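Local coordinates for putative epoxide hydrolase protein (Klebsiella pneumoniae subsp. pneumoniae, PDB 5BOV) that is probably a hydrolase of the alpha/beta hydrolase fold, perhaps acting on epoxides or on ester lipids such as monoacylglycerols, at residues G6-I11 against S46-A51; K10-R15 against I21-I26; V63-L66 against G70-R73. One frame throughout, in Å; residues are numbered along the deposited sequence.

The three contacts lie along one edge of the central sheet; interactions 1 and 2 start from the same N-terminal stretch, and interaction 3 follows both along the chain. Interactions 1 and 2 share Lys10 and Ile11, and their centres are about 11 Å apart; Val24 CG2 packs 3.4 Å from Phe8 O where they meet. Interactions 2 and 3, with centres about 8 Å apart, are joined through neighbouring strands: Gly22 O lies 2.8 Å from Tyr65 N, and Gln13 OE1 lies 2.7 Å from Thr71 OG1. Interaction 1 meets interaction 3 where Phe8, Tyr47 and Ala51 pack on Val63. Tyr47 also touches a probable nucleophile elbow that includes Asp110, and Leu66 lies near it.

Interaction 1 of 3, residues G6-I11 against S46-A51; sequences GAFDKI and SYAQVA
Phe8 packs its ring on Ala48. From CB, CG sits anti to the backbone N (chi1 -166°), and the ring extends from the short 3-10 turn 7-9 toward residues 46-51. CG and CD1 lie slightly farther from Ala48 CA than the outer carbons CE2 and CZ do, and CD1 also faces the methyl of Ala51. On the other branch, CD2 and CE2 run along Ala48, with Phe8 CE2 3.8 Å from Ala48 CB. At the far side, Phe8 CE1 comes 3.8 Å from Ala51 CB and 3.6 Å from Tyr47 O, both oblique to the ring, while CZ ends near the Tyr47 carbonyl carbon. The centre of one face is taken by Ala48 CA, only 10° off the ring normal, in a CH-pi contact. Tyr47 O is also the acceptor for Ala51 N. The Tyr47 side chain leads away from Phe8, and its hydroxyl bonds to Leu37 O. The contact joins the N-terminal loop and Val24 of strand 19-26 to the region of helix 50-56, which belongs to the beta-alpha-beta unit 32-37, 50-56, 59-74 of the alpha/beta hydrolase fold.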
loop_
_atom_site.group_PDB
_atom_site.type_symbol
_atom_site.label_atom_id
_atom_site.label_comp_id
_atom_site.label_asym_id
_atom_site.label_seq_id
_atom_site.Cartn_x
_atom_site.Cartn_y
_atom_site.Cartn_z
ATOM N N GLY A 6 -23.019 -8.924 -1.751
ATOM C CA GLY A 6 -22.562 -8.254 -0.553
ATOM C C GLY A 6 -21.218 -8.753 -0.086
ATOM O O GLY A 6 -20.823 -8.478 1.059
ATOM N N ALA A 7 -20.513 -9.567 -0.879
ATOM C CA ALA A 7 -19.410 -10.330 -0.234
ATOM C C ALA A 7 -18.270 -9.465 0.239
ATOM O O ALA A 7 -17.573 -9.794 1.216
ATOM C CB ALA A 7 -18.815 -11.382 -1.205
ATOM N N PHE A 8 -18.030 -8.419 -0.546
ATOM C CA PHE A 8 -16.875 -7.544 -0.227
ATOM C C PHE A 8 -17.179 -6.716 0.994
ATOM O O PHE A 8 -16.236 -6.195 1.596
ATOM C CB PHE A 8 -16.586 -6.609 -1.406
ATOM C CG PHE A 8 -15.252 -5.938 -1.302
ATOM C CD1 PHE A 8 -14.078 -6.601 -1.681
ATOM C CD2 PHE A 8 -15.163 -4.659 -0.778
ATOM C CE1 PHE A 8 -12.845 -6.011 -1.541
ATOM C CE2 PHE A 8 -13.928 -4.096 -0.647
ATOM C CZ PHE A 8 -12.789 -4.775 -1.007
ATOM N N ASP A 9 -18.431 -6.629 1.437
ATOM C CA ASP A 9 -18.750 -5.966 2.666
ATOM C C ASP A 9 -18.743 -6.840 3.947
ATOM O O ASP A 9 -19.053 -6.313 5.018
ATOM C CB ASP A 9 -20.047 -5.201 2.530
ATOM C CG ASP A 9 -19.926 -4.005 1.584
ATOM O OD1 ASP A 9 -18.801 -3.464 1.402
ATOM O OD2 ASP A 9 -20.997 -3.675 0.993
ATOM N N LYS A 10 -18.333 -8.108 3.855
ATOM C CA LYS A 10 -18.209 -8.951 5.024
ATOM C C LYS A 10 -16.756 -8.855 5.452
ATOM O O LYS A 10 -15.900 -9.356 4.792
ATOM C CB LYS A 10 -18.646 -10.380 4.701
ATOM C CG LYS A 10 -20.140 -10.439 4.462
ATOM C CD LYS A 10 -20.565 -11.831 3.984
ATOM C CE LYS A 10 -22.078 -11.939 4.027
ATOM N NZ LYS A 10 -22.641 -11.344 2.783
ATOM N N ILE A 11 -16.519 -8.107 6.515
ATOM C CA ILE A 11 -15.189 -7.878 7.038
ATOM C C ILE A 11 -14.861 -8.895 8.101
ATOM O O ILE A 11 -15.607 -9.082 9.042
ATOM C CB ILE A 11 -15.045 -6.491 7.644
ATOM C CG1 ILE A 11 -15.500 -5.443 6.604
ATOM C CG2 ILE A 11 -13.620 -6.243 8.035
ATOM C CD1 ILE A 11 -14.802 -5.533 5.267
ATOM N N SER A 46 -10.377 0.424 -2.600
ATOM C CA SER A 46 -9.569 0.485 -3.796
ATOM C C SER A 46 -9.664 -0.850 -4.614
ATOM O O SER A 46 -9.486 -0.800 -5.833
ATOM C CB SER A 46 -8.099 0.670 -3.428
ATOM O OG SER A 46 -7.854 1.914 -2.791
ATOM N N TYR A 47 -10.034 -1.938 -3.929
ATOM C CA TYR A 47 -10.140 -3.245 -4.527
ATOM C C TYR A 47 -11.535 -3.790 -4.503
ATOM O O TYR A 47 -11.721 -4.959 -4.815
ATOM C CB TYR A 47 -9.172 -4.180 -3.817
ATOM C CG TYR A 47 -7.726 -3.690 -3.882
ATOM C CD1 TYR A 47 -7.017 -3.751 -5.079
ATOM C CD2 TYR A 47 -7.096 -3.144 -2.768
ATOM C CE1 TYR A 47 -5.703 -3.370 -5.166
ATOM C CE2 TYR A 47 -5.769 -2.700 -2.834
ATOM C CZ TYR A 47 -5.076 -2.795 -4.023
ATOM O OH TYR A 47 -3.762 -2.424 -4.116
ATOM N N ALA A 48 -12.549 -2.926 -4.371
ATOM C CA ALA A 48 -13.925 -3.430 -4.314
ATOM C C ALA A 48 -14.372 -4.003 -5.620
ATOM O O ALA A 48 -15.354 -4.790 -5.638
ATOM C CB ALA A 48 -14.877 -2.345 -3.849
ATOM N N GLN A 49 -13.833 -3.549 -6.741
ATOM C CA GLN A 49 -14.102 -4.144 -8.058
ATOM C C GLN A 49 -13.063 -5.154 -8.481
ATOM O O GLN A 49 -13.411 -6.251 -9.002
ATOM C CB GLN A 49 -14.317 -3.095 -9.143
ATOM C CG GLN A 49 -15.495 -2.230 -8.802
ATOM C CD GLN A 49 -15.764 -1.177 -9.889
ATOM O OE1 GLN A 49 -14.997 -0.231 -10.076
ATOM N NE2 GLN A 49 -16.920 -1.301 -10.582
ATOM N N VAL A 50 -11.812 -4.895 -8.184
ATOM C CA VAL A 50 -10.745 -5.846 -8.521
ATOM C C VAL A 50 -10.942 -7.179 -7.843
ATOM O O VAL A 50 -10.806 -8.249 -8.484
ATOM C CB VAL A 50 -9.367 -5.269 -8.111
ATOM C CG1 VAL A 50 -8.254 -6.306 -8.171
ATOM C CG2 VAL A 50 -9.036 -4.041 -8.925
ATOM N N ALA A 51 -11.251 -7.172 -6.543
ATOM C CA ALA A 51 -11.267 -8.424 -5.806
ATOM C C ALA A 51 -12.371 -9.396 -6.258
ATOM O O ALA A 51 -12.080 -10.561 -6.509
ATOM C CB ALA A 51 -11.324 -8.123 -4.287
#

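Interaction 2 of 3, residues K10-R15 against I21-I26; sequences KIQQIR and IGYVDI
Gln12 and Tyr23 exchange two backbone hydrogen bonds: Gln12 N donates to Tyr23 O at 2.8 Å, and Tyr23 N returns a bond to Gln12 O at 2.9 Å. Ile14 and Ile21 repeat this pairing, with Ile21 N to Ile14 O the straighter of their two bonds (160° at the hydrogen against 150°). Between these hydrogen-bonded pairs lies the non-hydrogen-bonded pair Gln13-Gly22, where Gly22 CA makes a CA-H...O contact of 3.3 Å with Gln12 O. Two waters extend the polar network. One accepts a bond from Asp25 N and donates to Lys10 O; the other joins Gln13 O to Tyr23 OH. These strands form the antiparallel hairpin 12-16/19-26 at one end of the mixed alpha/beta hydrolase sheet, with 12-16 outermost, and 19-26 is bonded in turn to 59-74.

The Tyr23 side chain turns back over its neighbour strand: CG lies between the backbone N and the carbonyl carbon (chi1 67°), which brings the ring over Gln12. Gln12 CB sits over one face of the Tyr23 ring, 3.7 Å from its centroid and offset toward the rim. Ile14 CG2 meets Tyr23 CE1 obliquely at 3.6 Å, and beyond it Ile14 packs on Leu95 and Ala98 of helix 85-98. On the other face of the hairpin, the bent Gln13 side chain lays its amide over Gly22, with Gln13 NE2 3.5 Å from Gly22 CA; OE1 bonds to Thr71 OG1 and NE2 to Asn20 OD1. Toward the loop, Ile11 CD1 touches Val24 CG2 at 3.8 Å.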
loop_
_atom_site.group_PDB
_atom_site.type_symbol
_atom_site.label_atom_id
_atom_site.label_comp_id
_atom_site.label_asym_id
_atom_site.label_seq_id
_atom_site.Cartn_x
_atom_site.Cartn_y
_atom_site.Cartn_z
ATOM N N LYS A 10 -18.333 -8.108 3.855
ATOM C CA LYS A 10 -18.209 -8.951 5.024
ATOM C C LYS A 10 -16.756 -8.855 5.452
ATOM O O LYS A 10 -15.900 -9.356 4.792
ATOM C CB LYS A 10 -18.646 -10.380 4.701
ATOM C CG LYS A 10 -20.140 -10.439 4.462
ATOM C CD LYS A 10 -20.565 -11.831 3.984
ATOM C CE LYS A 10 -22.078 -11.939 4.027
ATOM N NZ LYS A 10 -22.641 -11.344 2.783
ATOM N N ILE A 11 -16.519 -8.107 6.515
ATOM C CA ILE A 11 -15.189 -7.878 7.038
ATOM C C ILE A 11 -14.861 -8.895 8.101
ATOM O O ILE A 11 -15.607 -9.082 9.042
ATOM C CB ILE A 11 -15.045 -6.491 7.644
ATOM C CG1 ILE A 11 -15.500 -5.443 6.604
ATOM C CG2 ILE A 11 -13.620 -6.243 8.035
ATOM C CD1 ILE A 11 -14.802 -5.533 5.267
ATOM N N GLN A 12 -13.766 -9.617 7.896
ATOM C CA GLN A 12 -13.285 -10.630 8.848
ATOM C C GLN A 12 -12.213 -9.999 9.725
ATOM O O GLN A 12 -11.640 -8.975 9.375
ATOM C CB GLN A 12 -12.620 -11.799 8.123
ATOM C CG GLN A 12 -13.350 -12.405 6.919
ATOM C CD GLN A 12 -14.618 -13.000 7.319
ATOM O OE1 GLN A 12 -14.704 -13.696 8.338
ATOM N NE2 GLN A 12 -15.674 -12.743 6.527
ATOM N N GLN A 13 -11.951 -10.640 10.856
ATOM C CA GLN A 13 -10.980 -10.141 11.847
ATOM C C GLN A 13 -10.104 -11.277 12.290
ATOM O O GLN A 13 -10.591 -12.405 12.522
ATOM C CB GLN A 13 -11.686 -9.542 13.057
ATOM C CG GLN A 13 -12.606 -8.393 12.785
ATOM C CD GLN A 13 -11.984 -7.057 12.326
ATOM O OE1 GLN A 13 -12.598 -6.326 11.555
ATOM N NE2 GLN A 13 -10.796 -6.755 12.760
ATOM N N ILE A 14 -8.809 -11.033 12.409
ATOM C CA ILE A 14 -7.889 -12.083 12.881
ATOM C C ILE A 14 -6.731 -11.493 13.655
ATOM O O ILE A 14 -6.177 -10.471 13.281
ATOM C CB ILE A 14 -7.420 -12.997 11.690
ATOM C CG1 ILE A 14 -6.832 -14.327 12.201
ATOM C CG2 ILE A 14 -6.388 -12.316 10.797
ATOM C CD1 ILE A 14 -6.695 -15.419 11.154
ATOM N N ARG A 15 -6.322 -12.176 14.730
ATOM C CA ARG A 15 -5.126 -11.789 15.452
ATOM C C ARG A 15 -3.887 -12.093 14.625
ATOM O O ARG A 15 -3.720 -13.218 14.126
ATOM C CB ARG A 15 -5.082 -12.521 16.795
ATOM C CG ARG A 15 -3.913 -12.134 17.732
ATOM C CD ARG A 15 -3.872 -13.088 18.951
ATOM N NE ARG A 15 -5.132 -12.897 19.674
ATOM C CZ ARG A 15 -5.347 -12.026 20.665
ATOM N NH1 ARG A 15 -4.337 -11.333 21.174
ATOM N NH2 ARG A 15 -6.581 -11.887 21.160
ATOM N N ILE A 21 -6.290 -7.685 12.619
ATOM C CA ILE A 21 -6.382 -7.189 11.297
ATOM C C ILE A 21 -7.778 -7.402 10.789
ATOM O O ILE A 21 -8.312 -8.533 10.846
ATOM C CB ILE A 21 -5.343 -7.880 10.369
ATOM C CG1 ILE A 21 -3.949 -7.405 10.757
ATOM C CG2 ILE A 21 -5.600 -7.490 8.887
ATOM C CD1 ILE A 21 -2.795 -8.070 10.001
ATOM N N GLY A 22 -8.368 -6.327 10.226
ATOM C CA GLY A 22 -9.609 -6.398 9.472
ATOM C C GLY A 22 -9.372 -6.633 7.981
ATOM O O GLY A 22 -8.532 -5.988 7.395
ATOM N N TYR A 23 -10.069 -7.613 7.386
ATOM C CA TYR A 23 -9.812 -8.008 5.987
ATOM C C TYR A 23 -10.999 -8.614 5.313
ATOM O O TYR A 23 -11.827 -9.267 5.934
ATOM C CB TYR A 23 -8.581 -8.922 5.886
ATOM C CG TYR A 23 -8.791 -10.266 6.546
ATOM C CD1 TYR A 23 -8.779 -10.405 7.942
ATOM C CD2 TYR A 23 -9.013 -11.379 5.795
ATOM C CE1 TYR A 23 -9.059 -11.620 8.547
ATOM C CE2 TYR A 23 -9.268 -12.638 6.385
ATOM C CZ TYR A 23 -9.279 -12.755 7.737
ATOM O OH TYR A 23 -9.542 -13.939 8.344
ATOM N N VAL A 24 -11.083 -8.454 3.998
ATOM C CA VAL A 24 -11.963 -9.237 3.145
ATOM C C VAL A 24 -11.234 -10.493 2.692
ATOM O O VAL A 24 -10.037 -10.499 2.491
ATOM C CB VAL A 24 -12.305 -8.420 1.903
ATOM C CG1 VAL A 24 -13.110 -9.195 0.911
ATOM C CG2 VAL A 24 -13.018 -7.165 2.297
ATOM N N ASP A 25 -11.997 -11.587 2.648
ATOM C CA ASP A 25 -11.470 -12.889 2.191
ATOM C C ASP A 25 -12.551 -13.534 1.335
ATOM O O ASP A 25 -13.531 -14.027 1.862
ATOM C CB ASP A 25 -11.136 -13.750 3.423
ATOM C CG ASP A 25 -10.534 -15.092 3.088
ATOM O OD1 ASP A 25 -10.426 -15.454 1.903
ATOM O OD2 ASP A 25 -10.159 -15.772 4.076
ATOM N N ILE A 26 -12.362 -13.474 0.025
ATOM C CA ILE A 26 -13.371 -13.927 -0.914
ATOM C C ILE A 26 -12.749 -14.849 -1.953
ATOM O O ILE A 26 -11.506 -14.977 -2.103
ATOM C CB ILE A 26 -14.097 -12.819 -1.611
ATOM C CG1 ILE A 26 -13.121 -11.891 -2.367
ATOM C CG2 ILE A 26 -14.968 -12.109 -0.580
ATOM C CD1 ILE A 26 -13.868 -10.827 -3.140
HETATM O O HOH W 1 -14.834 -11.452 3.605
HETATM O O HOH W 2 -10.750 -14.571 10.648
#

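Interaction 3 of 3, residues V63-L66 against G70-R73; sequences VPYL and GTTR
The Tyr65 ring lies flat against the backbone of Gly70 and Thr71. Gly70 CA stands over the centre of one face, 3.5 Å from the centroid of the Tyr65 ring and 8° off the normal, in a CH-pi contact, so that the alpha carbon rests directly on the ring. Thr71 N is over the same face, shifted to the CD2 and CE2 side, and lies 3.5 Å from Tyr65 CD2. Tyr65 reaches this position with CG anti to its own carbonyl carbon and beside the backbone N (chi1 -70°).

Thr71 crosses the ring at a slant, its OG1, held by Gln13 of the edge strand, 3.7 Å from Tyr65 CD2. Thr72 approaches the base of the tyrosine instead: Thr72 OG1 donates to Tyr65 O at 2.8 Å and lies 3.4 Å from Tyr65 CB. The donor comes from above the carbonyl plane, 40° out of it, away from the lone-pair directions. Thr72 OG1 also bonds to Gly22 N, so one hydroxyl links both segments to the neighbouring strand. On the carbon side, Thr72 CB packs 3.7 Å from Leu66 O.

The segments flank and include the loop that interrupts strand 59-74; Val63 and Tyr65 are bonded through the backbone to Val24 and Gly22 of strand 19-26, and Leu66 N is bonded to His38 NE2, just beyond strand 32-37. Pro64 packs on Ile92 and Leu95 of helix 85-98, while Asn206 ND2, between helices 194-201 and 209-220, bonds to the carbonyls of Gly70 and Thr72.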
loop_
_atom_site.group_PDB
_atom_site.type_symbol
_atom_site.label_atom_id
_atom_site.label_comp_id
_atom_site.label_asym_id
_atom_site.label_seq_id
_atom_site.Cartn_x
_atom_site.Cartn_y
_atom_site.Cartn_z
ATOM N N VAL A 63 -7.995 -8.918 1.252
ATOM C CA VAL A 63 -7.817 -7.452 1.162
ATOM C C VAL A 63 -7.860 -6.831 2.576
ATOM O O VAL A 63 -8.965 -6.643 3.127
ATOM C CB VAL A 63 -8.889 -6.782 0.281
ATOM C CG1 VAL A 63 -8.497 -5.360 -0.040
ATOM C CG2 VAL A 63 -9.124 -7.560 -1.012
ATOM N N PRO A 64 -6.688 -6.599 3.202
ATOM C CA PRO A 64 -6.656 -6.105 4.533
ATOM C C PRO A 64 -6.580 -4.629 4.674
ATOM O O PRO A 64 -5.973 -3.961 3.831
ATOM C CB PRO A 64 -5.361 -6.734 5.081
ATOM C CG PRO A 64 -4.435 -6.737 3.887
ATOM C CD PRO A 64 -5.327 -6.967 2.713
ATOM N N TYR A 65 -7.154 -4.117 5.755
ATOM C CA TYR A 65 -6.845 -2.745 6.167
ATOM C C TYR A 65 -5.444 -2.737 6.752
ATOM O O TYR A 65 -5.098 -3.553 7.644
ATOM C CB TYR A 65 -7.800 -2.232 7.226
ATOM C CG TYR A 65 -9.215 -1.959 6.821
ATOM C CD1 TYR A 65 -9.518 -0.883 5.999
ATOM C CD2 TYR A 65 -10.270 -2.758 7.274
ATOM C CE1 TYR A 65 -10.838 -0.538 5.709
ATOM C CE2 TYR A 65 -11.588 -2.485 6.927
ATOM C CZ TYR A 65 -11.875 -1.356 6.172
ATOM O OH TYR A 65 -13.158 -1.056 5.830
ATOM N N LEU A 66 -4.590 -1.828 6.304
ATOM C CA LEU A 66 -3.295 -1.624 6.935
ATOM C C LEU A 66 -3.464 -1.048 8.399
ATOM O O LEU A 66 -4.494 -0.516 8.724
ATOM C CB LEU A 66 -2.441 -0.682 6.109
ATOM C CG LEU A 66 -2.079 -1.165 4.679
ATOM C CD1 LEU A 66 -1.230 -0.067 4.048
ATOM C CD2 LEU A 66 -1.338 -2.469 4.694
ATOM N N GLY A 70 -9.510 1.594 9.072
ATOM C CA GLY A 70 -10.665 0.700 9.109
ATOM C C GLY A 70 -10.758 -0.035 10.453
ATOM O O GLY A 70 -10.589 0.525 11.521
ATOM N N THR A 71 -11.031 -1.321 10.364
ATOM C CA THR A 71 -11.176 -2.131 11.564
ATOM C C THR A 71 -9.881 -2.865 11.967
ATOM O O THR A 71 -9.913 -3.779 12.835
ATOM C CB THR A 71 -12.308 -3.163 11.345
ATOM O OG1 THR A 71 -11.955 -4.040 10.274
ATOM C CG2 THR A 71 -13.617 -2.503 11.125
ATOM N N THR A 72 -8.735 -2.511 11.379
ATOM C CA THR A 72 -7.507 -3.001 11.872
ATOM C C THR A 72 -7.150 -2.238 13.161
ATOM O O THR A 72 -7.152 -1.015 13.142
ATOM C CB THR A 72 -6.398 -2.912 10.847
ATOM O OG1 THR A 72 -6.654 -3.964 9.880
ATOM C CG2 THR A 72 -5.005 -3.139 11.485
ATOM N N ARG A 73 -6.770 -2.948 14.225
ATOM C CA ARG A 73 -6.503 -2.273 15.514
ATOM C C ARG A 73 -5.271 -2.890 16.159
ATOM O O ARG A 73 -4.901 -4.032 15.848
ATOM C CB ARG A 73 -7.742 -2.342 16.469
ATOM C CG ARG A 73 -8.154 -3.725 16.851
ATOM C CD ARG A 73 -9.381 -3.721 17.773
ATOM N NE ARG A 73 -9.715 -5.056 18.317
ATOM C CZ ARG A 73 -8.948 -5.843 19.089
ATOM N NH1 ARG A 73 -7.742 -5.486 19.521
ATOM N NH2 ARG A 73 -9.425 -7.028 19.459
#